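Local coordinates for N-acetylmuramoyl-L-alanine amidase domain-containing protein SAOUHSC_02979 (Staphylococcus aureus, PDB 5T1Q), which is probably a secreted peptidoglycan hydrolase with amidase activity, this chain holding its glucosaminidase-family and C-terminal CHAP regions, at residues A[251-256]-A[330-334]; A[274-278]-A[311-315]; A[294-300]-A[353-357]; A[303-307]-A[349-353]. All blocks are in the same frame, centred on the assembly; numbering follows the deposited sequence. Where two conformers were deposited one is given.

All four contacts lie in the C-terminal, CHAP-containing part of the chain. Contacts 1, 2 and 3 reach the same mixed sheet. Contact 1 holds C253 and E331, and contact 2 holds H314. Together they form a Cys-His-Glu arrangement, consistent with the active site of a CHAP domain. The two contacts meet directly, E331 OE1 lying 2.7 Å from H314 NE2, and their centres are about 11 Å apart. Contact 3 joins the next strands of the sheet. It packs on contact 2 through V300, W278 and V315, with centres about 13 Å apart. Contact 4 shares L353 with contact 3 and sits at the surface. Separate sodium ions bind at contacts 2 and 4.

Contact 1. Residues A[251-256]-A[330-334]; sequences GQCTWY and SESNV
The chi1 of Y256 (173°) sets CG anti to the backbone N, which carries the ring from helix 253-262 alongside S330 and E331. In S332, chi1 of 65° places OG between the backbone N and the carbonyl carbon, facing G251. S332 OG donates to G251 O at 2.8 Å. The C=O...donor angle is 138°, and the donor stands above the carbonyl plane instead of on a lone pair. Q252 O lies close to the same hydroxyl, at 3.0 Å from S332 OG, and accepts the helical bond from Y256 N. Y256 OH lies 2.7 Å from S330 OG, a probable hydrogen bond, with S330 OG in the ring plane at its edge. E331 C lies over one ring face, near the rim. S330 OG also hydrogen-bonds E319 OE2, and so probably joins the tyrosine to a carboxylate. Two waters add bridges. One accepts from Q252 NE2 at 2.9 Å and more weakly from N333 ND2. The other donates to C253 O at 2.9 Å and accepts from S332 N. Q252 is the N-cap residue, and C253 begins the helix, as the presumed nucleophile of CHAP enzymes does. The E331 carboxylate hydrogen-bonds H314 and forms a salt bridge with R343. The buried serine hydroxyls and the bridging waters thus tie the start of the cysteine helix to the strand bearing E331, which probably fixes the spacing of the presumed catalytic groups.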
loop_
_atom_site.group_PDB
_atom_site.type_symbol
_atom_site.label_atom_id
_atom_site.label_comp_id
_atom_site.label_asym_id
_atom_site.label_seq_id
_atom_site.Cartn_x
_atom_site.Cartn_y
_atom_site.Cartn_z
ATOM N N GLY A 251 5.550 -3.547 -1.263
ATOM C CA GLY A 251 4.892 -3.693 0.035
ATOM C C GLY A 251 5.137 -4.967 0.822
ATOM O O GLY A 251 4.906 -4.983 2.020
ATOM N N GLN A 252 5.601 -6.036 0.182
ATOM C CA GLN A 252 5.832 -7.302 0.918
ATOM C C GLN A 252 7.011 -7.175 1.891
ATOM O O GLN A 252 7.750 -6.185 1.847
ATOM C CB GLN A 252 6.013 -8.455 -0.062
ATOM C CG GLN A 252 4.778 -8.653 -0.928
ATOM C CD GLN A 252 3.538 -8.972 -0.102
ATOM O OE1 GLN A 252 3.573 -9.819 0.786
ATOM N NE2 GLN A 252 2.447 -8.283 -0.381
ATOM N N CYS A 253 7.177 -8.156 2.774
ATOM C CA CYS A 253 8.206 -8.064 3.818
ATOM C C CYS A 253 9.602 -7.895 3.247
ATOM O O CYS A 253 10.411 -7.185 3.799
ATOM C CB CYS A 253 8.163 -9.255 4.766
ATOM S SG CYS A 253 8.425 -10.875 4.010
ATOM N N THR A 254 9.843 -8.565 2.127
ATOM C CA THR A 254 11.108 -8.527 1.411
ATOM C C THR A 254 11.357 -7.125 0.867
ATOM O O THR A 254 12.410 -6.540 1.093
ATOM C CB THR A 254 11.067 -9.532 0.250
ATOM O OG1 THR A 254 9.826 -9.386 -0.428
ATOM C CG2 THR A 254 11.132 -10.948 0.758
ATOM N N TRP A 255 10.369 -6.583 0.169
ATOM C CA TRP A 255 10.460 -5.215 -0.350
ATOM C C TRP A 255 10.701 -4.197 0.769
ATOM O O TRP A 255 11.465 -3.255 0.610
ATOM C CB TRP A 255 9.165 -4.850 -1.107
ATOM C CG TRP A 255 9.100 -3.421 -1.555
ATOM C CD1 TRP A 255 9.477 -2.920 -2.764
ATOM C CD2 TRP A 255 8.633 -2.306 -0.785
ATOM N NE1 TRP A 255 9.266 -1.558 -2.796
ATOM C CE2 TRP A 255 8.750 -1.161 -1.593
ATOM C CE3 TRP A 255 8.126 -2.170 0.504
ATOM C CZ2 TRP A 255 8.385 0.113 -1.148
ATOM C CZ3 TRP A 255 7.758 -0.895 0.948
ATOM C CH2 TRP A 255 7.889 0.221 0.122
ATOM N N TYR A 256 10.037 -4.378 1.898
ATOM C CA TYR A 256 10.168 -3.411 2.986
ATOM C C TYR A 256 11.594 -3.375 3.520
ATOM O O TYR A 256 12.156 -2.294 3.690
ATOM C CB TYR A 256 9.145 -3.663 4.126
ATOM C CG TYR A 256 9.409 -2.762 5.298
ATOM C CD1 TYR A 256 8.933 -1.445 5.312
ATOM C CD2 TYR A 256 10.187 -3.200 6.382
ATOM C CE1 TYR A 256 9.206 -0.607 6.372
ATOM C CE2 TYR A 256 10.485 -2.355 7.438
ATOM C CZ TYR A 256 9.989 -1.066 7.433
ATOM O OH TYR A 256 10.268 -0.235 8.475
ATOM N N SER A 330 11.007 -3.685 12.611
ATOM C CA SER A 330 9.942 -3.104 11.822
ATOM C C SER A 330 9.749 -4.045 10.613
ATOM O O SER A 330 10.695 -4.701 10.137
ATOM C CB SER A 330 10.239 -1.652 11.410
ATOM O OG SER A 330 11.357 -1.559 10.549
ATOM N N GLU A 331 8.531 -4.097 10.108
ATOM C CA GLU A 331 8.188 -5.048 9.059
ATOM C C GLU A 331 6.904 -4.604 8.379
ATOM O O GLU A 331 6.260 -3.678 8.848
ATOM C CB GLU A 331 8.001 -6.422 9.706
ATOM C CG GLU A 331 7.001 -6.376 10.855
ATOM C CD GLU A 331 7.082 -7.542 11.813
ATOM O OE1 GLU A 331 7.734 -8.568 11.502
ATOM O OE2 GLU A 331 6.465 -7.435 12.905
ATOM N N SER A 332 6.553 -5.253 7.272
ATOM C CA SER A 332 5.341 -4.930 6.547
ATOM C C SER A 332 4.479 -6.164 6.376
ATOM O O SER A 332 4.970 -7.288 6.401
ATOM C CB SER A 332 5.676 -4.388 5.158
ATOM O OG SER A 332 6.310 -5.401 4.369
ATOM N N ASN A 333 3.189 -5.913 6.186
ATOM C CA ASN A 333 2.171 -6.918 5.931
ATOM C C ASN A 333 2.008 -8.076 6.934
ATOM O O ASN A 333 1.626 -9.170 6.540
ATOM C CB ASN A 333 2.242 -7.395 4.458
ATOM C CG ASN A 333 1.708 -6.336 3.477
ATOM O OD1 ASN A 333 1.943 -5.136 3.640
ATOM N ND2 ASN A 333 0.980 -6.771 2.477
ATOM N N VAL A 334 2.257 -7.822 8.226
ATOM C CA VAL A 334 1.963 -8.825 9.266
ATOM C C VAL A 334 0.765 -8.361 10.110
ATOM O O VAL A 334 -0.018 -9.181 10.558
ATOM C CB VAL A 334 3.157 -9.172 10.202
ATOM C CG1 VAL A 334 4.392 -9.488 9.390
ATOM C CG2 VAL A 334 3.438 -8.076 11.212
HETATM O O HOH W 1 -0.073 -8.684 0.987
HETATM O O HOH W 2 9.360 -6.737 6.512
#

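Contact 2. Residues A[274-278]-A[311-315]. With NA (sodium ion), chain E.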
loop_
_atom_site.group_PDB
_atom_site.type_symbol
_atom_site.label_atom_id
_atom_site.label_comp_id
_atom_site.label_asym_id
_atom_site.label_seq_id
_atom_site.Cartn_x
_atom_site.Cartn_y
_atom_site.Cartn_z
ATOM N N ASP A 274 12.359 -15.566 -1.718
ATOM C CA ASP A 274 11.463 -15.457 -0.560
ATOM C C ASP A 274 12.267 -15.287 0.720
ATOM O O ASP A 274 13.407 -15.728 0.807
ATOM C CB ASP A 274 10.560 -16.674 -0.443
ATOM C CG ASP A 274 9.710 -16.889 -1.688
ATOM O OD1 ASP A 274 9.349 -15.897 -2.367
ATOM O OD2 ASP A 274 9.416 -18.055 -1.982
ATOM N N ALA A 275 11.626 -14.698 1.721
ATOM C CA ALA A 275 12.280 -14.346 2.967
ATOM C C ALA A 275 13.186 -15.403 3.605
ATOM O O ALA A 275 14.311 -15.097 3.971
ATOM C CB ALA A 275 11.238 -13.888 3.980
ATOM N N HIS A 276 12.700 -16.633 3.743
ATOM C CA HIS A 276 13.481 -17.657 4.419
ATOM C C HIS A 276 14.790 -18.000 3.719
ATOM O O HIS A 276 15.692 -18.546 4.364
ATOM C CB HIS A 276 12.660 -18.938 4.637
ATOM C CG HIS A 276 12.354 -19.673 3.385
ATOM N ND1 HIS A 276 12.978 -20.852 3.058
ATOM C CD2 HIS A 276 11.528 -19.381 2.350
ATOM C CE1 HIS A 276 12.530 -21.273 1.886
ATOM N NE2 HIS A 276 11.666 -20.389 1.426
ATOM N N ASN A 277 14.877 -17.740 2.409
ATOM C CA ASN A 277 16.103 -17.992 1.673
ATOM C C ASN A 277 17.115 -16.876 1.790
ATOM O O ASN A 277 18.212 -17.009 1.279
ATOM C CB ASN A 277 15.818 -18.198 0.182
ATOM C CG ASN A 277 15.323 -19.585 -0.133
ATOM O OD1 ASN A 277 15.776 -20.566 0.452
ATOM N ND2 ASN A 277 14.426 -19.680 -1.104
ATOM N N TRP A 278 16.762 -15.780 2.451
ATOM C CA TRP A 278 17.683 -14.643 2.534
ATOM C C TRP A 278 19.003 -14.940 3.239
ATOM O O TRP A 278 20.063 -14.563 2.742
ATOM C CB TRP A 278 16.989 -13.442 3.176
ATOM C CG TRP A 278 16.151 -12.642 2.207
ATOM C CD1 TRP A 278 15.350 -13.120 1.223
ATOM C CD2 TRP A 278 15.973 -11.225 2.215
ATOM N NE1 TRP A 278 14.728 -12.069 0.560
ATOM C CE2 TRP A 278 15.084 -10.902 1.168
ATOM C CE3 TRP A 278 16.481 -10.190 3.009
ATOM C CZ2 TRP A 278 14.704 -9.594 0.884
ATOM C CZ3 TRP A 278 16.119 -8.881 2.710
ATOM C CH2 TRP A 278 15.238 -8.599 1.662
ATOM N N HIS A 311 5.684 -21.614 4.793
ATOM C CA HIS A 311 6.415 -21.862 3.553
ATOM C C HIS A 311 7.472 -20.804 3.300
ATOM O O HIS A 311 8.623 -21.129 3.020
ATOM C CB HIS A 311 5.433 -21.940 2.377
ATOM C CG HIS A 311 6.075 -21.843 1.023
ATOM N ND1 HIS A 311 7.228 -22.519 0.687
ATOM C CD2 HIS A 311 5.669 -21.214 -0.106
ATOM C CE1 HIS A 311 7.535 -22.270 -0.574
ATOM N NE2 HIS A 311 6.600 -21.485 -1.080
ATOM N N TYR A 312 7.097 -19.543 3.469
ATOM C CA TYR A 312 7.992 -18.420 3.129
ATOM C C TYR A 312 8.862 -17.861 4.241
ATOM O O TYR A 312 9.803 -17.142 3.955
ATOM C CB TYR A 312 7.201 -17.237 2.559
ATOM C CG TYR A 312 6.478 -17.461 1.251
ATOM C CD1 TYR A 312 7.072 -18.158 0.205
ATOM C CD2 TYR A 312 5.256 -16.848 1.011
ATOM C CE1 TYR A 312 6.423 -18.313 -1.013
ATOM C CE2 TYR A 312 4.604 -16.991 -0.205
ATOM C CZ TYR A 312 5.190 -17.725 -1.211
ATOM O OH TYR A 312 4.540 -17.883 -2.414
ATOM N N GLY A 313 8.554 -18.151 5.494
ATOM C CA GLY A 313 9.288 -17.537 6.588
ATOM C C GLY A 313 8.969 -16.045 6.591
ATOM O O GLY A 313 7.932 -15.615 6.088
ATOM N N HIS A 314 9.887 -15.251 7.099
ATOM C CA HIS A 314 9.664 -13.834 7.202
ATOM C C HIS A 314 10.981 -13.102 7.316
ATOM O O HIS A 314 11.983 -13.691 7.700
ATOM C CB HIS A 314 8.784 -13.577 8.440
ATOM C CG HIS A 314 8.431 -12.146 8.647
ATOM N ND1 HIS A 314 7.662 -11.440 7.750
ATOM C CD2 HIS A 314 8.702 -11.296 9.663
ATOM C CE1 HIS A 314 7.505 -10.198 8.189
ATOM N NE2 HIS A 314 8.133 -10.084 9.343
ATOM N N VAL A 315 10.979 -11.828 6.954
ATOM C CA VAL A 315 12.146 -10.984 7.090
ATOM C C VAL A 315 11.703 -9.610 7.613
ATOM O O VAL A 315 10.645 -9.093 7.246
ATOM C CB VAL A 315 13.000 -10.933 5.792
ATOM C CG1 VAL A 315 12.265 -10.236 4.649
ATOM C CG2 VAL A 315 14.328 -10.261 6.041
HETATM NA NA NA E . 17.130 -20.038 5.091
HETATM O O HOH W 3 15.950 -21.610 3.940
HETATM O O HOH W 4 18.679 -21.614 6.393
#
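H276 N donates to Y312 O, the one direct hydrogen bond between 274-278 and 311-315, at 2.9 Å. It is bent, with an N-H...O angle of 142°. Polar groups also meet flat ones. H311 O stands over one face of the H276 imidazole, 3.5 Å from CD2, while N277 CG lies over the opposite face. The carboxylate of D274 is set obliquely to the Y312 ring, its plane 60° from the ring plane, and OD2 comes within 3.2 Å of Y312 CE1. The other oxygen, D274 OD1, bonds S21. K17 makes a cation-pi contact with Y312. Strand 314-321 starts here with H314, whose NE2 bonds E331 and whose ring touches C253, consistent with the histidine of a CHAP active site. Metal ligation uses the backbone: H276 O binds a sodium ion at 2.2 Å, and N279, N280 and E302 complete the protein ligands. A sodium-bound water lies 3.2 Å from H276 ND1. The apolar contacts centre on V315. Its CG1 meets A275 CB at 3.9 Å, and its CG2, anti to the backbone N, reaches W278 CE3 at 3.7 Å.

Contact 3. Residues A[294-300]-A[353-357]; sequences KRHAAVV and LSYIT
Strands 298-301 and 354-357 are antiparallel neighbours in the mixed sheet of the C-terminal domain, and here A298, V299 and V300 pair with I356, Y355 and S354. A298 and I356 form a hydrogen-bonded pair. I356 N gives A298 O a 2.8 Å bond in the carbonyl plane, with an N-H...O angle of 168°, and A298 N returns one to I356 O. V300 N bonds S354 O at 2.8 Å, but the return bond from S354 N to V300 O is weak, at 3.4 Å. V299 and Y355 are the non-hydrogen-bonded pair between them. Their side chains lie side by side and point the same way, so V299 CG2 rests 3.4 Å from Y355 CE2. L353 CD1 touches the same methyl from another side, at 3.6 Å from V299 CG2. Y355 OH reaches back to bond A350 O. On the opposite face V300 CG2 meets I356 CD1 at 3.8 Å, and W278 of helix 278-284 packs on both residues. Before the strand, a type II turn runs from K294 to A297. The extended K294 side chain reaches across to T357, where K294 NZ donates to T357 OG1 at 2.7 Å. The backbone bonds set the register, apolar groups pack on both faces, while S354 OG on the V300 face hydrogen-bonds N279, and the lysine-threonine bond fastens the partly exposed end of the pair.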
loop_
_atom_site.group_PDB
_atom_site.type_symbol
_atom_site.label_atom_id
_atom_site.label_comp_id
_atom_site.label_asym_id
_atom_site.label_seq_id
_atom_site.Cartn_x
_atom_site.Cartn_y
_atom_site.Cartn_z
ATOM N N LYS A 294 22.029 -7.506 15.482
ATOM C CA LYS A 294 22.773 -6.339 15.057
ATOM C C LYS A 294 21.868 -5.258 14.501
ATOM O O LYS A 294 20.965 -5.515 13.689
ATOM C CB LYS A 294 23.796 -6.763 14.020
ATOM C CG LYS A 294 24.758 -5.682 13.580
ATOM C CD LYS A 294 25.762 -6.285 12.618
ATOM C CE LYS A 294 26.617 -5.228 11.977
ATOM N NZ LYS A 294 27.625 -5.931 11.137
ATOM N N ARG A 295 22.145 -4.040 14.936
ATOM C CA ARG A 295 21.388 -2.869 14.551
ATOM C C ARG A 295 21.454 -2.651 13.039
ATOM O O ARG A 295 22.517 -2.730 12.450
ATOM C CB ARG A 295 21.932 -1.649 15.298
ATOM C CG ARG A 295 21.150 -0.372 15.095
ATOM C CD ARG A 295 21.716 0.739 15.960
ATOM N NE ARG A 295 20.955 1.970 15.794
ATOM C CZ ARG A 295 21.283 2.962 14.966
ATOM N NH1 ARG A 295 20.509 4.044 14.902
ATOM N NH2 ARG A 295 22.383 2.897 14.204
ATOM N N HIS A 296 20.291 -2.408 12.440
ATOM C CA HIS A 296 20.132 -2.172 10.999
ATOM C C HIS A 296 20.464 -3.337 10.075
ATOM O O HIS A 296 20.702 -3.158 8.866
ATOM C CB HIS A 296 20.851 -0.889 10.540
ATOM C CG HIS A 296 20.323 0.353 11.190
ATOM N ND1 HIS A 296 21.045 1.519 11.262
ATOM C CD2 HIS A 296 19.170 0.585 11.865
ATOM C CE1 HIS A 296 20.335 2.440 11.891
ATOM N NE2 HIS A 296 19.189 1.899 12.262
ATOM N N ALA A 297 20.448 -4.533 10.631
ATOM C CA ALA A 297 20.627 -5.720 9.857
ATOM C C ALA A 297 19.241 -6.186 9.453
ATOM O O ALA A 297 18.243 -5.779 10.054
ATOM C CB ALA A 297 21.308 -6.792 10.691
ATOM N N ALA A 298 19.177 -6.990 8.401
ATOM C CA ALA A 298 17.935 -7.662 8.028
ATOM C C ALA A 298 17.868 -8.881 8.959
ATOM O O ALA A 298 18.876 -9.572 9.124
ATOM C CB ALA A 298 17.976 -8.114 6.582
ATOM N N VAL A 299 16.727 -9.127 9.595
ATOM C CA VAL A 299 16.600 -10.286 10.478
ATOM C C VAL A 299 15.684 -11.304 9.817
ATOM O O VAL A 299 14.555 -10.990 9.415
ATOM C CB VAL A 299 16.173 -9.919 11.917
ATOM C CG1 VAL A 299 14.883 -9.116 11.934
ATOM C CG2 VAL A 299 16.045 -11.170 12.775
ATOM N N VAL A 300 16.193 -12.527 9.685
ATOM C CA VAL A 300 15.453 -13.575 9.019
ATOM C C VAL A 300 14.882 -14.632 9.967
ATOM O O VAL A 300 15.575 -15.104 10.871
ATOM C CB VAL A 300 16.356 -14.277 8.007
ATOM C CG1 VAL A 300 15.613 -15.427 7.328
ATOM C CG2 VAL A 300 16.895 -13.274 6.999
ATOM N N LEU A 353 17.672 -16.214 15.547
ATOM C CA LEU A 353 17.426 -15.702 14.215
ATOM C C LEU A 353 18.751 -15.397 13.523
ATOM O O LEU A 353 19.808 -15.425 14.157
ATOM C CB LEU A 353 16.563 -14.454 14.321
ATOM C CG LEU A 353 15.240 -14.664 15.042
ATOM C CD1 LEU A 353 14.516 -13.346 15.199
ATOM C CD2 LEU A 353 14.359 -15.671 14.312
ATOM N N SER A 354 18.692 -15.154 12.206
ATOM C CA SER A 354 19.868 -14.791 11.414
ATOM C C SER A 354 19.818 -13.331 11.068
ATOM O O SER A 354 18.760 -12.816 10.706
ATOM C CB SER A 354 19.939 -15.593 10.125
ATOM O OG SER A 354 20.249 -16.911 10.400
ATOM N N TYR A 355 20.965 -12.670 11.188
ATOM C CA TYR A 355 21.102 -11.235 10.910
ATOM C C TYR A 355 22.043 -11.017 9.739
ATOM O O TYR A 355 23.174 -11.466 9.773
ATOM C CB TYR A 355 21.610 -10.530 12.145
ATOM C CG TYR A 355 20.665 -10.736 13.309
ATOM C CD1 TYR A 355 20.762 -11.881 14.120
ATOM C CD2 TYR A 355 19.635 -9.834 13.563
ATOM C CE1 TYR A 355 19.859 -12.108 15.154
ATOM C CE2 TYR A 355 18.742 -10.047 14.600
ATOM C CZ TYR A 355 18.853 -11.193 15.385
ATOM O OH TYR A 355 17.986 -11.401 16.421
ATOM N N ILE A 356 21.559 -10.338 8.700
ATOM C CA ILE A 356 22.359 -10.059 7.515
ATOM C C ILE A 356 22.803 -8.608 7.528
ATOM O O ILE A 356 21.964 -7.697 7.550
ATOM C CB ILE A 356 21.539 -10.292 6.225
ATOM C CG1 ILE A 356 20.956 -11.714 6.187
ATOM C CG2 ILE A 356 22.399 -10.044 4.982
ATOM C CD1 ILE A 356 19.890 -11.912 5.121
ATOM N N THR A 357 24.108 -8.374 7.514
ATOM C CA THR A 357 24.625 -7.012 7.410
ATOM C C THR A 357 24.676 -6.669 5.935
ATOM O O THR A 357 25.251 -7.413 5.164
ATOM C CB THR A 357 26.029 -6.898 8.027
ATOM O OG1 THR A 357 25.949 -7.242 9.417
ATOM C CG2 THR A 357 26.608 -5.469 7.887
#

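Contact 4. Residues A[303-307]-A[349-353]. With NA (sodium ion), chain F.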
loop_
_atom_site.group_PDB
_atom_site.type_symbol
_atom_site.label_atom_id
_atom_site.label_comp_id
_atom_site.label_asym_id
_atom_site.label_seq_id
_atom_site.Cartn_x
_atom_site.Cartn_y
_atom_site.Cartn_z
ATOM N N ALA A 303 11.296 -20.650 7.548
ATOM C CA ALA A 303 9.939 -21.125 7.278
ATOM C C ALA A 303 9.353 -21.772 8.542
ATOM O O ALA A 303 9.969 -22.637 9.133
ATOM C CB ALA A 303 9.974 -22.137 6.140
ATOM N N GLY A 304 8.202 -21.286 8.985
ATOM C CA GLY A 304 7.551 -21.797 10.192
ATOM C C GLY A 304 8.175 -21.419 11.534
ATOM O O GLY A 304 7.671 -21.826 12.558
ATOM N N GLN A 305 9.237 -20.626 11.557
ATOM C CA GLN A 305 9.906 -20.316 12.826
ATOM C C GLN A 305 9.211 -19.246 13.669
ATOM O O GLN A 305 9.026 -18.147 13.204
ATOM C CB GLN A 305 11.339 -19.888 12.560
ATOM C CG GLN A 305 12.182 -19.634 13.809
ATOM C CD GLN A 305 13.608 -19.253 13.470
ATOM O OE1 GLN A 305 13.883 -18.716 12.398
ATOM N NE2 GLN A 305 14.522 -19.545 14.368
ATOM N N PHE A 306 8.876 -19.581 14.916
ATOM C CA PHE A 306 8.199 -18.657 15.870
ATOM C C PHE A 306 6.955 -17.979 15.268
ATOM O O PHE A 306 6.776 -16.752 15.363
ATOM C CB PHE A 306 9.170 -17.578 16.406
ATOM C CG PHE A 306 10.477 -18.122 16.933
ATOM C CD1 PHE A 306 10.526 -19.298 17.674
ATOM C CD2 PHE A 306 11.643 -17.403 16.765
ATOM C CE1 PHE A 306 11.730 -19.778 18.169
ATOM C CE2 PHE A 306 12.846 -17.866 17.266
ATOM C CZ PHE A 306 12.893 -19.058 17.970
ATOM N N GLY A 307 6.128 -18.777 14.612
ATOM C CA GLY A 307 4.923 -18.284 13.967
ATOM C C GLY A 307 5.093 -17.694 12.577
ATOM O O GLY A 307 4.112 -17.284 11.971
ATOM N N ALA A 349 14.562 -15.692 21.868
ATOM C CA ALA A 349 14.142 -15.893 20.481
ATOM C C ALA A 349 15.077 -15.175 19.476
ATOM O O ALA A 349 15.398 -15.726 18.415
ATOM C CB ALA A 349 12.711 -15.408 20.282
ATOM N N ALA A 350 15.483 -13.956 19.802
ATOM C CA ALA A 350 16.361 -13.160 18.927
ATOM C C ALA A 350 17.681 -13.836 18.640
ATOM O O ALA A 350 18.194 -13.747 17.530
ATOM C CB ALA A 350 16.613 -11.794 19.522
ATOM N N GLU A 351 18.226 -14.529 19.633
ATOM C CA GLU A 351 19.506 -15.222 19.460
ATOM C C GLU A 351 19.427 -16.424 18.512
ATOM O O GLU A 351 20.455 -16.992 18.138
ATOM C CB GLU A 351 20.064 -15.606 20.838
ATOM C CG GLU A 351 20.446 -14.351 21.613
ATOM C CD GLU A 351 20.710 -14.572 23.083
ATOM O OE1 GLU A 351 20.553 -13.589 23.845
ATOM O OE2 GLU A 351 21.077 -15.703 23.478
ATOM N N GLU A 352 18.212 -16.788 18.112
ATOM C CA GLU A 352 17.985 -17.931 17.213
ATOM C C GLU A 352 17.704 -17.521 15.796
ATOM O O GLU A 352 17.487 -18.379 14.934
ATOM C CB GLU A 352 16.807 -18.778 17.712
ATOM C CG GLU A 352 16.979 -19.323 19.113
ATOM C CD GLU A 352 18.218 -20.156 19.244
ATOM O OE1 GLU A 352 18.662 -20.714 18.221
ATOM O OE2 GLU A 352 18.770 -20.237 20.360
ATOM N N LEU A 353 17.672 -16.214 15.547
ATOM C CA LEU A 353 17.426 -15.702 14.215
ATOM C C LEU A 353 18.751 -15.397 13.523
ATOM O O LEU A 353 19.808 -15.425 14.157
ATOM C CB LEU A 353 16.563 -14.454 14.321
ATOM C CG LEU A 353 15.240 -14.664 15.042
ATOM C CD1 LEU A 353 14.516 -13.346 15.199
ATOM C CD2 LEU A 353 14.359 -15.671 14.312
HETATM NA NA NA F . 6.452 -14.529 13.950
HETATM O O HOH W 5 6.087 -13.264 11.524
HETATM O O HOH W 6 4.292 -13.611 14.106
#
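Q305 NE2 donates to E352 O at 3.2 Å. The donor is well above the carbonyl plane, 58° out of it, and the C=O...donor angle is only 122°. Beside this bond, L353 CD2 lies 3.6 Å from Q305 OE1. The F306 ring makes the rest of the contact. F306 CE2 touches A349 CB at 3.9 Å and comes to 3.5 Å from A349 O. E352 CB meets the ring at its edge, 3.9 Å from F306 CZ. L353 CD2 approaches obliquely and so touches both F306 and Q305. Next come the groups that place these side chains. Q305 is extended, with CG anti to the backbone N (chi1 -176°), and CG itself lies over one face of the F306 ring. The other end of its amide is held as well, since OE1 accepts from E302 N. On the partner segment a type I turn runs from A350 to L353 and presents E352 O to the glutamine. F306 O binds a sodium ion at 2.6 Å, along with two waters. This is surface packing in the CHAP-containing domain, joining the loop between strands 298-301 and 314-321 to the helix-to-strand turn that leads into strand 354-357.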